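BvnE (Penicillium brevicompactum, PDB 6U9I) probably catalyses, as an isomerase, the stereoselective semipinacol rearrangement in the fungal assembly of brevianamides. Local coordinates at residues R95-L101 with E115-T121. Residues are numbered along the deposited sequence; the frame is centred on the assembly and turned at random.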
ATOM      1  N   ARG A  95      -5.459   2.545  15.767  1.00 15.94           N
ATOM      2  CA  ARG A  95      -4.111   3.079  15.992  1.00 14.51           C
ATOM      3  C   ARG A  95      -3.211   2.826  14.786  1.00 16.13           C
ATOM      4  O   ARG A  95      -2.023   2.527  14.934  1.00 14.25           O
ATOM      5  CB  ARG A  95      -3.461   2.498  17.254  1.00 19.20           C
ATOM      6  CG  ARG A  95      -3.721   3.269  18.531  1.00 26.70           C
ATOM      7  CD  ARG A  95      -5.168   3.290  18.847  1.00 28.99           C
ATOM      8  NE  ARG A  95      -5.455   3.697  20.216  1.00 27.47           N
ATOM      9  CZ  ARG A  95      -6.689   3.749  20.695  1.00 30.43           C
ATOM     10  NH1 ARG A  95      -6.920   4.116  21.953  1.00 28.44           N
ATOM     11  NH2 ARG A  95      -7.697   3.448  19.890  1.00 33.33           N
ATOM     12  N   LYS A  96      -3.766   2.970  13.583  1.00 14.32           N
ATOM     13  CA  LYS A  96      -3.004   2.693  12.372  1.00 12.71           C
ATOM     14  C   LYS A  96      -2.824   3.969  11.559  1.00 15.28           C
ATOM     15  O   LYS A  96      -3.704   4.835  11.537  1.00 15.54           O
ATOM     16  CB  LYS A  96      -3.678   1.634  11.522  1.00 15.69           C
ATOM     17  CG  LYS A  96      -3.623   0.255  12.176  1.00 15.64           C
ATOM     18  CD  LYS A  96      -4.231  -0.786  11.274  1.00 17.00           C
ATOM     19  CE  LYS A  96      -4.479  -2.085  12.026  1.00 19.39           C
ATOM     20  NZ  LYS A  96      -3.225  -2.896  12.233  1.00 21.69           N
ATOM     21  N   VAL A  97      -1.663   4.071  10.906  1.00 11.46           N
ATOM     22  CA  VAL A  97      -1.379   5.155   9.962  1.00 12.37           C
ATOM     23  C   VAL A  97      -0.842   4.534   8.681  1.00 13.66           C
ATOM     24  O   VAL A  97       0.133   3.777   8.722  1.00 14.48           O
ATOM     25  CB  VAL A  97      -0.360   6.168  10.518  1.00 14.03           C
ATOM     26  CG1 VAL A  97      -0.093   7.283   9.470  1.00 11.31           C
ATOM     27  CG2 VAL A  97      -0.865   6.767  11.826  1.00 14.75           C
ATOM     28  N   VAL A  98      -1.457   4.871   7.545  1.00 14.41           N
ATOM     29  CA  VAL A  98      -1.033   4.364   6.240  1.00 11.85           C
ATOM     30  C   VAL A  98      -0.358   5.495   5.474  1.00 12.61           C
ATOM     31  O   VAL A  98      -0.878   6.613   5.445  1.00 14.40           O
ATOM     32  CB  VAL A  98      -2.228   3.806   5.451  1.00 14.35           C
ATOM     33  CG1 VAL A  98      -1.782   3.314   4.071  1.00 16.15           C
ATOM     34  CG2 VAL A  98      -2.879   2.665   6.241  1.00 12.14           C
ATOM     35  N   MET A  99       0.787   5.207   4.851  1.00 13.08           N
ATOM     36  CA  MET A  99       1.516   6.228   4.103  1.00 14.45           C
ATOM     37  C   MET A  99       2.050   5.664   2.798  1.00 15.89           C
ATOM     38  O   MET A  99       2.662   4.593   2.766  1.00 14.74           O
ATOM     39  CB  MET A  99       2.673   6.810   4.915  1.00 14.24           C
ATOM     40  CG  MET A  99       2.182   7.627   6.113  1.00 21.73           C
ATOM     41  SD  MET A  99       3.507   8.451   6.993  1.00 19.53           S
ATOM     42  CE  MET A  99       4.412   7.051   7.637  1.00 19.46           C
ATOM     43  N   HIS A 100       1.832   6.423   1.732  1.00 13.55           N
ATOM     44  CA  HIS A 100       2.382   6.137   0.416  1.00 14.32           C
ATOM     45  C   HIS A 100       3.711   6.878   0.318  1.00 12.99           C
ATOM     46  O   HIS A 100       3.735   8.107   0.366  1.00 12.91           O
ATOM     47  CB  HIS A 100       1.385   6.611  -0.639  1.00 14.58           C
ATOM     48  CG  HIS A 100       1.683   6.149  -2.028  1.00 15.27           C
ATOM     49  ND1 HIS A 100       1.060   6.698  -3.129  1.00 16.82           N
ATOM     50  CD2 HIS A 100       2.525   5.198  -2.502  1.00 13.92           C
ATOM     51  CE1 HIS A 100       1.506   6.105  -4.225  1.00 20.36           C
ATOM     52  NE2 HIS A 100       2.395   5.191  -3.873  1.00 15.67           N
ATOM     53  N   LEU A 101       4.817   6.136   0.208  1.00 13.01           N
ATOM     54  CA  LEU A 101       6.154   6.685   0.408  1.00 14.13           C
ATOM     55  C   LEU A 101       7.048   6.442  -0.796  1.00 15.54           C
ATOM     56  O   LEU A 101       6.909   5.447  -1.509  1.00 16.28           O
ATOM     57  CB  LEU A 101       6.846   6.062   1.632  1.00 13.24           C
ATOM     58  CG  LEU A 101       6.152   6.184   2.990  1.00 12.42           C
ATOM     59  CD1 LEU A 101       6.963   5.465   4.075  1.00 15.28           C
ATOM     60  CD2 LEU A 101       5.904   7.641   3.379  1.00 13.75           C
ATOM     61  N   GLU A 115       9.348   2.654  -4.001  1.00 15.31           N
ATOM     62  CA  GLU A 115       8.028   3.178  -3.680  1.00 12.90           C
ATOM     63  C   GLU A 115       7.310   2.150  -2.822  1.00 15.65           C
ATOM     64  O   GLU A 115       7.399   0.947  -3.091  1.00 15.51           O
ATOM     65  CB  GLU A 115       7.221   3.463  -4.958  1.00 15.30           C
ATOM     66  CG  GLU A 115       5.817   4.016  -4.720  1.00 15.28           C
ATOM     67  CD  GLU A 115       5.032   4.183  -6.014  1.00 19.00           C
ATOM     68  OE1 GLU A 115       3.784   4.302  -5.956  1.00 17.55           O
ATOM     69  OE2 GLU A 115       5.663   4.201  -7.099  1.00 20.33           O
ATOM     70  N   TYR A 116       6.610   2.614  -1.786  1.00 13.53           N
ATOM     71  CA  TYR A 116       6.003   1.699  -0.827  1.00 14.00           C
ATOM     72  C   TYR A 116       4.637   2.197  -0.397  1.00 15.67           C
ATOM     73  O   TYR A 116       4.373   3.402  -0.377  1.00 13.94           O
ATOM     74  CB  TYR A 116       6.828   1.524   0.454  1.00 17.54           C
ATOM     75  CG  TYR A 116       8.316   1.530   0.262  1.00 19.24           C
ATOM     76  CD1 TYR A 116       8.993   2.730   0.046  1.00 21.79           C
ATOM     77  CD2 TYR A 116       9.051   0.353   0.311  1.00 31.08           C
ATOM     78  CE1 TYR A 116      10.344   2.752  -0.127  1.00 26.76           C
ATOM     79  CE2 TYR A 116      10.429   0.372   0.129  1.00 25.24           C
ATOM     80  CZ  TYR A 116      11.061   1.571  -0.084  1.00 24.30           C
ATOM     81  OH  TYR A 116      12.434   1.633  -0.259  1.00 34.88           O
ATOM     82  N   MET A 117       3.794   1.253   0.007  1.00 12.59           N
ATOM     83  CA  MET A 117       2.642   1.534   0.853  1.00 12.90           C
ATOM     84  C   MET A 117       2.931   0.908   2.211  1.00 15.13           C
ATOM     85  O   MET A 117       3.102  -0.314   2.312  1.00 14.91           O
ATOM     86  CB  MET A 117       1.353   0.977   0.244  1.00 16.10           C
ATOM     87  CG  MET A 117       0.073   1.557   0.823  1.00 20.73           C
ATOM     88  SD  MET A 117      -0.195   3.295   0.385  1.00 21.50           S
ATOM     89  CE  MET A 117      -0.398   3.209  -1.386  1.00 21.83           C
ATOM     90  N   VAL A 118       2.998   1.736   3.252  1.00 13.01           N
ATOM     91  CA  VAL A 118       3.361   1.300   4.595  0.66 12.84           C
ATOM     92  C   VAL A 118       2.145   1.414   5.505  1.00 14.59           C
ATOM     93  O   VAL A 118       1.382   2.383   5.420  1.00 15.17           O
ATOM     94  CB  VAL A 118       4.550   2.138   5.118  0.66 15.39           C
ATOM     95  CG1 VAL A 118       4.719   2.005   6.620  0.66 19.03           C
ATOM     96  CG2 VAL A 118       5.829   1.732   4.381  0.66 12.57           C
ATOM     97  N   VAL A 119       1.953   0.412   6.368  1.00 13.67           N
ATOM     98  CA  VAL A 119       0.914   0.441   7.394  1.00 11.97           C
ATOM     99  C   VAL A 119       1.617   0.365   8.743  1.00 14.48           C
ATOM    100  O   VAL A 119       2.195  -0.675   9.088  1.00 17.00           O
ATOM    101  CB  VAL A 119      -0.092  -0.707   7.248  1.00 15.57           C
ATOM    102  CG1 VAL A 119      -1.170  -0.596   8.341  1.00 14.12           C
ATOM    103  CG2 VAL A 119      -0.704  -0.725   5.841  1.00 15.10           C
ATOM    104  N   LEU A 120       1.611   1.475   9.481  1.00 12.21           N
ATOM    105  CA  LEU A 120       2.123   1.526  10.844  1.00 13.88           C
ATOM    106  C   LEU A 120       0.978   1.247  11.811  1.00 14.53           C
ATOM    107  O   LEU A 120      -0.104   1.826  11.677  1.00 15.52           O
ATOM    108  CB  LEU A 120       2.729   2.898  11.148  1.00 15.22           C
ATOM    109  CG  LEU A 120       3.789   3.453  10.189  1.00 15.66           C
ATOM    110  CD1 LEU A 120       4.228   4.849  10.623  1.00 16.86           C
ATOM    111  CD2 LEU A 120       4.979   2.539  10.171  1.00 19.27           C
ATOM    112  N   THR A 121       1.208   0.368  12.782  1.00 14.39           N
ATOM    113  CA  THR A 121       0.290   0.215  13.907  1.00 10.78           C
ATOM    114  C   THR A 121       1.020   0.643  15.171  1.00 13.03           C
ATOM    115  O   THR A 121       2.162   0.231  15.399  1.00 14.29           O
ATOM    116  CB  THR A 121      -0.197  -1.233  14.067  1.00 13.86           C
ATOM    117  OG1 THR A 121      -0.716  -1.703  12.816  1.00 15.72           O
ATOM    118  CG2 THR A 121      -1.308  -1.293  15.120  1.00 13.90           C
TER
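His100 gives its NE2 hydrogen to Glu115 OE1 at 2.7 Å; the carboxylate oxygen lies near the imidazole plane and is met on its anti side, with the two flat groups turned 42° apart. Tyr116 O, 3.3 Å from His100 CD2, sits at the same ring's edge, while Met117 folds its methyl over one face, CE 3.9 Å from the ring centroid in a CH-pi contact. Bends at chi2 (69°) and chi3 (65°) bring this methyl back over the imidazole, with the sulfur oblique to it. At the far end on this face, Lys96 runs alongside Thr121 and bends at its last torsion to bring NZ 2.8 Å from OG1. Between them Val98 CG2 meets Val119 CG2. The other face is largely apolar: Met99 CE touches Leu120 CD1 at 3.7 Å. Paired backbone bonds at Val97–Leu120, Met99–Val118 and Leu101–Tyr116 fix this register. Outward, helix 14-31 packs on Val97 and Leu101, whereas Met117 and Val119 pack on the second subunit, whose Arg52 N binds Glu115 OE2. The arrangement is an antiparallel beta hairpin within a mixed sheet, one face against a helix and the other at the dimer interface.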